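PDB 4GQ2: nucleoporin nup120 from Schizosaccharomyces pombe, which serves as a structural component of the nuclear pore complex, whose nucleoporins can also act as docking or interaction partners for transiently associated nuclear transport factors. Local coordinates for residues L735-K745 and S766-F774; P840-L851 and C862-Y871. All blocks are in the same frame, centred on the assembly; numbering follows the deposited sequence.

Contact 1 (L735-K745 and S766-F774); sequences LLENSALLLEK and SVNTALQFF
Leu743 lies along the start of helix 770-777. Its CB packs on Asn768 O at 3.7 Å, CD1 touches both Thr769 O and Val767 CG1, and CD2 faces Ala770 N. Leu743 CG, anti to the carbonyl carbon (chi1 -69°), swings the branch over the peptide between Thr769 and Ala770. Leu743 N donates to Asn768 O at 3.0 Å in a nearly straight bond. Two residues back, Leu741 O takes Ala770 N at 3.0 Å, in the carbonyl plane. These bonds flank the single beta bridge of Leu742 with Thr769, which ties the extended chain following helix 719-739 to the residues leading into helix 770-777. That helix opens with a capping box: Thr769 OG1 accepts from Gln772 N, while Gln772 OE1 takes the backbone N-H of Asn768 and of Thr769. A water joins Thr769 OG1 to Ser739 O. Farther along, Leu735 CD2 sits 3.8 Å from the centroid of the Phe774 ring, almost exactly over one face, a CH-pi contact, and Leu771 CD2 reaches Ser739 CB and OG, that hydroxyl being bonded to Asp683. At the other end, the poorly ordered Lys745 bends so that NZ meets Val767 O at 3.2 Å from above the carbonyl plane.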
loop_
_atom_site.group_PDB
_atom_site.type_symbol
_atom_site.label_atom_id
_atom_site.label_comp_id
_atom_site.label_asym_id
_atom_site.label_seq_id
_atom_site.Cartn_x
_atom_site.Cartn_y
_atom_site.Cartn_z
ATOM N N LEU A 735 5.689 5.453 6.971
ATOM C CA LEU A 735 4.270 5.599 6.644
ATOM C C LEU A 735 3.940 5.461 5.153
ATOM O O LEU A 735 2.879 4.941 4.800
ATOM C CB LEU A 735 3.700 6.898 7.212
ATOM C CG LEU A 735 3.646 6.929 8.748
ATOM C CD1 LEU A 735 3.377 8.337 9.237
ATOM C CD2 LEU A 735 2.601 5.963 9.299
ATOM N N LEU A 736 4.843 5.915 4.283
ATOM C CA LEU A 736 4.656 5.742 2.841
ATOM C C LEU A 736 4.639 4.248 2.464
ATOM O O LEU A 736 3.901 3.831 1.567
ATOM C CB LEU A 736 5.709 6.526 2.031
ATOM C CG LEU A 736 5.447 8.040 1.974
ATOM C CD1 LEU A 736 6.587 8.803 1.323
ATOM C CD2 LEU A 736 4.142 8.343 1.250
ATOM N N GLU A 737 5.420 3.449 3.183
ATOM C CA GLU A 737 5.395 2.005 3.012
ATOM C C GLU A 737 4.075 1.422 3.529
ATOM O O GLU A 737 3.655 0.351 3.104
ATOM C CB GLU A 737 6.608 1.353 3.693
ATOM C CG GLU A 737 7.186 0.177 2.913
ATOM C CD GLU A 737 8.266 -0.592 3.666
ATOM O OE1 GLU A 737 8.083 -1.817 3.885
ATOM O OE2 GLU A 737 9.299 0.020 4.028
ATOM N N ASN A 738 3.407 2.138 4.428
ATOM C CA ASN A 738 2.122 1.673 4.955
ATOM C C ASN A 738 0.972 1.917 3.963
ATOM O O ASN A 738 -0.106 1.312 4.061
ATOM C CB ASN A 738 1.827 2.337 6.306
ATOM C CG ASN A 738 2.534 1.657 7.465
ATOM O OD1 ASN A 738 1.896 0.987 8.276
ATOM N ND2 ASN A 738 3.856 1.832 7.560
ATOM N N SER A 739 1.213 2.811 3.010
ATOM C CA SER A 739 0.170 3.266 2.096
ATOM C C SER A 739 -0.311 2.176 1.149
ATOM O O SER A 739 -1.510 2.076 0.889
ATOM C CB SER A 739 0.644 4.480 1.305
ATOM O OG SER A 739 -0.451 5.060 0.624
ATOM N N ALA A 740 0.618 1.364 0.647
ATOM C CA ALA A 740 0.285 0.268 -0.273
ATOM C C ALA A 740 0.229 -1.099 0.415
ATOM O O ALA A 740 0.033 -2.131 -0.236
ATOM C CB ALA A 740 1.260 0.236 -1.442
ATOM N N LEU A 741 0.376 -1.097 1.736
ATOM C CA LEU A 741 0.421 -2.324 2.505
ATOM C C LEU A 741 -0.981 -2.867 2.756
ATOM O O LEU A 741 -1.741 -2.331 3.569
ATOM C CB LEU A 741 1.172 -2.093 3.813
ATOM C CG LEU A 741 1.558 -3.285 4.693
ATOM C CD1 LEU A 741 1.851 -4.539 3.890
ATOM C CD2 LEU A 741 2.775 -2.901 5.511
ATOM N N LEU A 742 -1.318 -3.939 2.046
ATOM C CA LEU A 742 -2.650 -4.526 2.143
ATOM C C LEU A 742 -2.751 -5.458 3.327
ATOM O O LEU A 742 -1.905 -6.333 3.521
ATOM C CB LEU A 742 -3.032 -5.235 0.841
ATOM C CG LEU A 742 -3.467 -4.239 -0.231
ATOM C CD1 LEU A 742 -3.451 -4.876 -1.611
ATOM C CD2 LEU A 742 -4.845 -3.684 0.104
ATOM N N LEU A 743 -3.794 -5.251 4.119
ATOM C CA LEU A 743 -4.010 -5.990 5.350
ATOM C C LEU A 743 -4.698 -7.322 5.088
ATOM O O LEU A 743 -5.440 -7.469 4.122
ATOM C CB LEU A 743 -4.835 -5.149 6.335
ATOM C CG LEU A 743 -4.160 -3.908 6.932
ATOM C CD1 LEU A 743 -5.083 -3.237 7.932
ATOM C CD2 LEU A 743 -2.821 -4.247 7.578
ATOM N N GLU A 744 -4.448 -8.285 5.966
ATOM C CA GLU A 744 -5.058 -9.603 5.861
ATOM C C GLU A 744 -6.510 -9.603 6.340
ATOM O O GLU A 744 -6.877 -8.878 7.270
ATOM C CB GLU A 744 -4.231 -10.638 6.627
ATOM C CG GLU A 744 -2.890 -10.940 5.973
ATOM C CD GLU A 744 -1.937 -11.700 6.880
ATOM O OE1 GLU A 744 -1.615 -11.198 7.980
ATOM O OE2 GLU A 744 -1.490 -12.798 6.479
ATOM N N LYS A 745 -7.327 -10.409 5.669
ATOM C CA LYS A 745 -8.714 -10.645 6.061
ATOM C C LYS A 745 -8.898 -12.111 6.447
ATOM O O LYS A 745 -8.298 -13.003 5.837
ATOM C CB LYS A 745 -9.673 -10.261 4.930
ATOM C CG LYS A 745 -10.249 -8.852 5.031
ATOM C CD LYS A 745 -9.306 -7.790 4.483
ATOM C CE LYS A 745 -10.000 -6.442 4.342
ATOM N NZ LYS A 745 -10.379 -5.804 5.638
ATOM N N SER A 766 -11.610 -3.612 10.004
ATOM C CA SER A 766 -12.332 -3.706 8.721
ATOM C C SER A 766 -11.645 -2.909 7.609
ATOM O O SER A 766 -11.954 -3.050 6.428
ATOM C CB SER A 766 -13.778 -3.231 8.896
ATOM O OG SER A 766 -14.390 -3.826 10.035
ATOM N N VAL A 767 -10.706 -2.071 8.019
ATOM C CA VAL A 767 -9.893 -1.240 7.143
ATOM C C VAL A 767 -9.036 -2.083 6.176
ATOM O O VAL A 767 -8.733 -3.241 6.468
ATOM C CB VAL A 767 -9.071 -0.294 8.051
ATOM C CG1 VAL A 767 -7.584 -0.346 7.776
ATOM C CG2 VAL A 767 -9.676 1.113 8.067
ATOM N N ASN A 768 -8.662 -1.515 5.028
ATOM C CA ASN A 768 -7.968 -2.278 3.978
ATOM C C ASN A 768 -6.451 -2.116 3.918
ATOM O O ASN A 768 -5.744 -3.024 3.478
ATOM C CB ASN A 768 -8.560 -1.980 2.592
ATOM C CG ASN A 768 -9.770 -2.837 2.266
ATOM O OD1 ASN A 768 -10.074 -3.793 2.966
ATOM N ND2 ASN A 768 -10.464 -2.496 1.188
ATOM N N THR A 769 -5.945 -0.961 4.331
ATOM C CA THR A 769 -4.503 -0.725 4.279
ATOM C C THR A 769 -3.933 -0.377 5.641
ATOM O O THR A 769 -4.654 0.079 6.537
ATOM C CB THR A 769 -4.129 0.392 3.290
ATOM O OG1 THR A 769 -4.463 1.662 3.862
ATOM C CG2 THR A 769 -4.869 0.211 1.957
ATOM N N ALA A 770 -2.624 -0.574 5.782
ATOM C CA ALA A 770 -1.908 -0.171 6.987
ATOM C C ALA A 770 -1.998 1.341 7.257
ATOM O O ALA A 770 -1.999 1.765 8.411
ATOM C CB ALA A 770 -0.454 -0.616 6.914
ATOM N N LEU A 771 -2.062 2.148 6.200
ATOM C CA LEU A 771 -2.152 3.601 6.369
ATOM C C LEU A 771 -3.557 4.045 6.795
ATOM O O LEU A 771 -3.705 5.038 7.490
ATOM C CB LEU A 771 -1.693 4.342 5.111
ATOM C CG LEU A 771 -1.544 5.862 5.221
ATOM C CD1 LEU A 771 -0.540 6.250 6.298
ATOM C CD2 LEU A 771 -1.157 6.474 3.872
ATOM N N GLN A 772 -4.577 3.297 6.382
ATOM C CA GLN A 772 -5.946 3.541 6.844
ATOM C C GLN A 772 -6.075 3.162 8.322
ATOM O O GLN A 772 -6.759 3.839 9.087
ATOM C CB GLN A 772 -6.973 2.773 5.987
ATOM C CG GLN A 772 -7.024 3.213 4.527
ATOM C CD GLN A 772 -7.783 2.261 3.615
ATOM O OE1 GLN A 772 -8.086 1.123 3.979
ATOM N NE2 GLN A 772 -8.097 2.731 2.411
ATOM N N PHE A 773 -5.410 2.079 8.715
ATOM C CA PHE A 773 -5.335 1.643 10.114
ATOM C C PHE A 773 -4.674 2.739 10.970
ATOM O O PHE A 773 -5.208 3.129 12.011
ATOM C CB PHE A 773 -4.538 0.340 10.166
ATOM C CG PHE A 773 -4.483 -0.316 11.517
ATOM C CD1 PHE A 773 -3.541 0.073 12.457
ATOM C CD2 PHE A 773 -5.324 -1.385 11.817
ATOM C CE1 PHE A 773 -3.460 -0.562 13.688
ATOM C CE2 PHE A 773 -5.250 -2.023 13.049
ATOM C CZ PHE A 773 -4.313 -1.614 13.986
ATOM N N PHE A 774 -3.520 3.238 10.525
ATOM C CA PHE A 774 -2.875 4.386 11.171
ATOM C C PHE A 774 -3.834 5.574 11.272
ATOM O O PHE A 774 -3.909 6.239 12.307
ATOM C CB PHE A 774 -1.633 4.803 10.383
ATOM C CG PHE A 774 -0.958 6.044 10.908
ATOM C CD1 PHE A 774 -0.190 6.002 12.074
ATOM C CD2 PHE A 774 -1.073 7.248 10.231
ATOM C CE1 PHE A 774 0.456 7.132 12.541
ATOM C CE2 PHE A 774 -0.436 8.393 10.702
ATOM C CZ PHE A 774 0.329 8.336 11.862
HETATM O O HOH W 1 -3.707 3.444 2.120
#

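Contact 2 (P840-L851 and C862-Y871); sequences PIAVYLKALIYL and CFKTTSLVLY
This is a largely apolar contact within the helical repeat region assigned to HEAT repeats, where helix 840-852 packs against the end of helix 856-864 and the loop that follows it. Two residues of the second helix enter as knobs into holes. Cys862 sits among Val843, Lys846, Ala847 and Tyr850, its SG meeting the Tyr850 ring at the edge, 3.7 Å from CE2. Phe863 fills the next hole, among Tyr844, Ala847, Leu848 and Leu851: Ala847 CB lies over one face, 3.5 Å from the ring centroid and displaced toward the rim, while Tyr844 CD1 meets the edge in plane. With CG anti to the backbone N (chi1 172°), the Tyr844 ring is placed where Leu868 CD2 covers one face, centred 3.5 Å from the ring centroid, and Leu848 CG the other. Where the chain turns into loop, Thr866 CB packs on Val843 CG1. Thr866 OG1 donates to Pro840 O at 3.3 Å, a long bond nearly side-on to the carbonyl (C=O...donor angle 96°), whose oxygen also accepts from Tyr844 N. Tyr871 closes the far end, with Ile841 CG1 over one face and Pro840 CB 3.6 Å from CE2. A serine at Tyr871 would probably leave a gap beside Pro840 and Ile841 and cost the loop this anchor on the first turn of the helix. Helix 895-909 packs on Phe863, Thr866 and Leu868, while helix 812-822 meets Ala842, Leu845, Leu848 and Ile849, and helix 826-832 meets Ile849 and Tyr850.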
loop_
_atom_site.group_PDB
_atom_site.type_symbol
_atom_site.label_atom_id
_atom_site.label_comp_id
_atom_site.label_asym_id
_atom_site.label_seq_id
_atom_site.Cartn_x
_atom_site.Cartn_y
_atom_site.Cartn_z
ATOM N N PRO A 840 14.130 -1.618 24.053
ATOM C CA PRO A 840 13.727 -2.948 24.507
ATOM C C PRO A 840 12.322 -3.379 24.086
ATOM O O PRO A 840 12.153 -4.501 23.614
ATOM C CB PRO A 840 13.854 -2.844 26.030
ATOM C CG PRO A 840 14.998 -1.894 26.214
ATOM C CD PRO A 840 14.845 -0.876 25.112
ATOM N N ILE A 841 11.330 -2.508 24.243
ATOM C CA ILE A 841 9.957 -2.812 23.794
ATOM C C ILE A 841 9.918 -3.164 22.295
ATOM O O ILE A 841 9.212 -4.087 21.889
ATOM C CB ILE A 841 8.976 -1.657 24.117
ATOM C CG1 ILE A 841 8.886 -1.454 25.633
ATOM C CG2 ILE A 841 7.579 -1.928 23.553
ATOM C CD1 ILE A 841 8.195 -0.176 26.048
ATOM N N ALA A 842 10.694 -2.434 21.493
ATOM C CA ALA A 842 10.757 -2.647 20.055
ATOM C C ALA A 842 11.338 -4.012 19.743
ATOM O O ALA A 842 10.764 -4.779 18.964
ATOM C CB ALA A 842 11.580 -1.547 19.388
ATOM N N VAL A 843 12.470 -4.308 20.371
ATOM C CA VAL A 843 13.170 -5.567 20.173
ATOM C C VAL A 843 12.300 -6.752 20.621
ATOM O O VAL A 843 12.214 -7.771 19.926
ATOM C CB VAL A 843 14.557 -5.553 20.862
ATOM C CG1 VAL A 843 15.320 -6.846 20.579
ATOM C CG2 VAL A 843 15.378 -4.358 20.371
ATOM N N TYR A 844 11.624 -6.590 21.757
ATOM C CA TYR A 844 10.690 -7.587 22.257
ATOM C C TYR A 844 9.587 -7.816 21.228
ATOM O O TYR A 844 9.179 -8.958 20.968
ATOM C CB TYR A 844 10.098 -7.136 23.603
ATOM C CG TYR A 844 8.981 -8.017 24.116
ATOM C CD1 TYR A 844 9.252 -9.266 24.668
ATOM C CD2 TYR A 844 7.648 -7.605 24.045
ATOM C CE1 TYR A 844 8.233 -10.080 25.141
ATOM C CE2 TYR A 844 6.620 -8.420 24.512
ATOM C CZ TYR A 844 6.926 -9.656 25.059
ATOM O OH TYR A 844 5.925 -10.481 25.513
ATOM N N LEU A 845 9.116 -6.733 20.626
ATOM C CA LEU A 845 8.074 -6.838 19.605
ATOM C C LEU A 845 8.605 -7.488 18.317
ATOM O O LEU A 845 7.893 -8.270 17.690
ATOM C CB LEU A 845 7.424 -5.476 19.338
ATOM C CG LEU A 845 6.308 -5.360 18.294
ATOM C CD1 LEU A 845 5.030 -6.093 18.702
ATOM C CD2 LEU A 845 6.044 -3.881 18.051
ATOM N N LYS A 846 9.847 -7.179 17.935
ATOM C CA LYS A 846 10.509 -7.898 16.834
ATOM C C LYS A 846 10.444 -9.404 17.093
ATOM O O LYS A 846 10.119 -10.182 16.202
ATOM C CB LYS A 846 11.969 -7.470 16.685
ATOM C CG LYS A 846 12.167 -6.042 16.206
ATOM C CD LYS A 846 13.629 -5.735 15.902
ATOM C CE LYS A 846 14.133 -6.520 14.701
ATOM N NZ LYS A 846 15.429 -5.986 14.194
ATOM N N ALA A 847 10.721 -9.799 18.333
ATOM C CA ALA A 847 10.699 -11.200 18.723
ATOM C C ALA A 847 9.314 -11.840 18.581
ATOM O O ALA A 847 9.179 -12.937 18.035
ATOM C CB ALA A 847 11.227 -11.354 20.141
ATOM N N LEU A 848 8.285 -11.151 19.067
ATOM C CA LEU A 848 6.918 -11.637 18.920
ATOM C C LEU A 848 6.499 -11.790 17.459
ATOM O O LEU A 848 5.817 -12.747 17.110
ATOM C CB LEU A 848 5.937 -10.711 19.622
ATOM C CG LEU A 848 6.016 -10.515 21.133
ATOM C CD1 LEU A 848 4.982 -9.471 21.484
ATOM C CD2 LEU A 848 5.757 -11.809 21.892
ATOM N N ILE A 849 6.892 -10.833 16.617
ATOM C CA ILE A 849 6.555 -10.863 15.197
ATOM C C ILE A 849 7.229 -12.079 14.543
ATOM O O ILE A 849 6.571 -12.873 13.868
ATOM C CB ILE A 849 6.973 -9.558 14.474
ATOM C CG1 ILE A 849 6.144 -8.371 14.974
ATOM C CG2 ILE A 849 6.828 -9.703 12.960
ATOM C CD1 ILE A 849 6.832 -7.027 14.781
ATOM N N TYR A 850 8.531 -12.239 14.768
ATOM C CA TYR A 850 9.236 -13.410 14.248
ATOM C C TYR A 850 8.593 -14.684 14.763
ATOM O O TYR A 850 8.457 -15.648 14.012
ATOM C CB TYR A 850 10.705 -13.419 14.647
ATOM C CG TYR A 850 11.586 -12.433 13.921
ATOM C CD1 TYR A 850 11.585 -12.342 12.524
ATOM C CD2 TYR A 850 12.466 -11.633 14.634
ATOM C CE1 TYR A 850 12.420 -11.448 11.868
ATOM C CE2 TYR A 850 13.298 -10.745 13.998
ATOM C CZ TYR A 850 13.273 -10.649 12.624
ATOM O OH TYR A 850 14.113 -9.739 12.037
ATOM N N LEU A 851 8.200 -14.685 16.038
ATOM C CA LEU A 851 7.600 -15.871 16.638
ATOM C C LEU A 851 6.356 -16.245 15.852
ATOM O O LEU A 851 6.192 -17.400 15.450
ATOM C CB LEU A 851 7.247 -15.639 18.106
ATOM C CG LEU A 851 7.754 -16.634 19.154
ATOM C CD1 LEU A 851 6.863 -16.594 20.385
ATOM C CD2 LEU A 851 7.872 -18.051 18.618
ATOM N N CYS A 862 16.362 -12.332 19.342
ATOM C CA CYS A 862 15.841 -11.023 19.763
ATOM C C CYS A 862 15.455 -11.035 21.247
ATOM O O CYS A 862 15.750 -10.089 21.978
ATOM C CB CYS A 862 14.643 -10.612 18.893
ATOM S SG CYS A 862 15.064 -10.153 17.189
ATOM N N PHE A 863 14.820 -12.121 21.689
ATOM C CA PHE A 863 14.480 -12.313 23.100
ATOM C C PHE A 863 15.691 -12.203 24.037
ATOM O O PHE A 863 15.568 -11.704 25.150
ATOM C CB PHE A 863 13.812 -13.677 23.316
ATOM C CG PHE A 863 12.350 -13.723 22.953
ATOM C CD1 PHE A 863 11.497 -12.663 23.257
ATOM C CD2 PHE A 863 11.816 -14.850 22.335
ATOM C CE1 PHE A 863 10.147 -12.717 22.926
ATOM C CE2 PHE A 863 10.469 -14.914 22.005
ATOM C CZ PHE A 863 9.632 -13.844 22.299
ATOM N N LYS A 864 16.850 -12.679 23.589
ATOM C CA LYS A 864 18.057 -12.699 24.425
ATOM C C LYS A 864 18.926 -11.448 24.307
ATOM O O LYS A 864 19.890 -11.300 25.055
ATOM C CB LYS A 864 18.918 -13.916 24.104
ATOM C CG LYS A 864 18.273 -15.262 24.385
ATOM C CD LYS A 864 19.276 -16.389 24.150
ATOM C CE LYS A 864 18.655 -17.750 24.425
ATOM N NZ LYS A 864 19.649 -18.844 24.224
ATOM N N THR A 865 18.604 -10.559 23.374
ATOM C CA THR A 865 19.357 -9.311 23.243
ATOM C C THR A 865 18.560 -8.140 23.805
ATOM O O THR A 865 18.916 -6.982 23.603
ATOM C CB THR A 865 19.771 -9.024 21.784
ATOM O OG1 THR A 865 18.601 -8.958 20.966
ATOM C CG2 THR A 865 20.693 -10.126 21.248
ATOM N N THR A 866 17.472 -8.450 24.505
ATOM C CA THR A 866 16.651 -7.431 25.159
ATOM C C THR A 866 16.110 -7.928 26.492
ATOM O O THR A 866 16.254 -9.102 26.835
ATOM C CB THR A 866 15.472 -6.965 24.275
ATOM O OG1 THR A 866 14.852 -5.821 24.875
ATOM C CG2 THR A 866 14.419 -8.058 24.121
ATOM N N SER A 867 15.482 -7.019 27.231
ATOM C CA SER A 867 14.866 -7.325 28.511
ATOM C C SER A 867 13.705 -6.371 28.745
ATOM O O SER A 867 13.764 -5.211 28.344
ATOM C CB SER A 867 15.891 -7.175 29.636
ATOM O OG SER A 867 15.317 -7.501 30.887
ATOM N N LEU A 868 12.656 -6.865 29.391
ATOM C CA LEU A 868 11.517 -6.043 29.792
ATOM C C LEU A 868 11.629 -5.541 31.251
ATOM O O LEU A 868 10.660 -5.053 31.832
ATOM C CB LEU A 868 10.222 -6.832 29.585
ATOM C CG LEU A 868 9.310 -6.551 28.377
ATOM C CD1 LEU A 868 9.991 -5.838 27.220
ATOM C CD2 LEU A 868 8.637 -7.823 27.900
ATOM N N VAL A 869 12.825 -5.640 31.822
ATOM C CA VAL A 869 13.057 -5.341 33.246
ATOM C C VAL A 869 12.609 -3.933 33.681
ATOM O O VAL A 869 12.154 -3.742 34.810
ATOM C CB VAL A 869 14.525 -5.655 33.641
ATOM C CG1 VAL A 869 15.041 -4.735 34.738
ATOM C CG2 VAL A 869 14.646 -7.111 34.055
ATOM N N LEU A 870 12.707 -2.966 32.775
ATOM C CA LEU A 870 12.328 -1.588 33.081
ATOM C C LEU A 870 10.886 -1.247 32.697
ATOM O O LEU A 870 10.481 -0.089 32.776
ATOM C CB LEU A 870 13.312 -0.602 32.431
ATOM C CG LEU A 870 14.788 -0.762 32.827
ATOM C CD1 LEU A 870 15.712 0.073 31.945
ATOM C CD2 LEU A 870 15.004 -0.447 34.304
ATOM N N TYR A 871 10.102 -2.255 32.326
ATOM C CA TYR A 871 8.784 -2.021 31.726
ATOM C C TYR A 871 7.634 -2.794 32.385
ATOM O O TYR A 871 6.596 -3.037 31.768
ATOM C CB TYR A 871 8.852 -2.255 30.197
ATOM C CG TYR A 871 9.939 -1.429 29.537
ATOM C CD1 TYR A 871 9.689 -0.128 29.115
ATOM C CD2 TYR A 871 11.232 -1.927 29.390
ATOM C CE1 TYR A 871 10.688 0.648 28.539
ATOM C CE2 TYR A 871 12.239 -1.159 28.821
ATOM C CZ TYR A 871 11.962 0.127 28.395
ATOM O OH TYR A 871 12.957 0.895 27.826
#

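How the contacts relate
Contacts 1 and 2 follow one another along the chain, 735-745 with 766-774 closing before 840-851 with 862-871 opens. Their centres are 24 Å apart and their nearest atoms about 10 Å, so they do not touch. Contact 1 is the more central, its centre about 13 Å from the centre of the chain, against about 36 Å for the centre of contact 2. Helices 812-822 and 826-832 bridge them: Leu816 and Leu832 meet side chains of contact 1, whereas Phe821 and Met830 meet Leu848 and Tyr850 of contact 2. Both are structural packing in a scaffold nucleoporin, one combining backbone hydrogen bonds with apolar packing, the other almost entirely interlocking side chains.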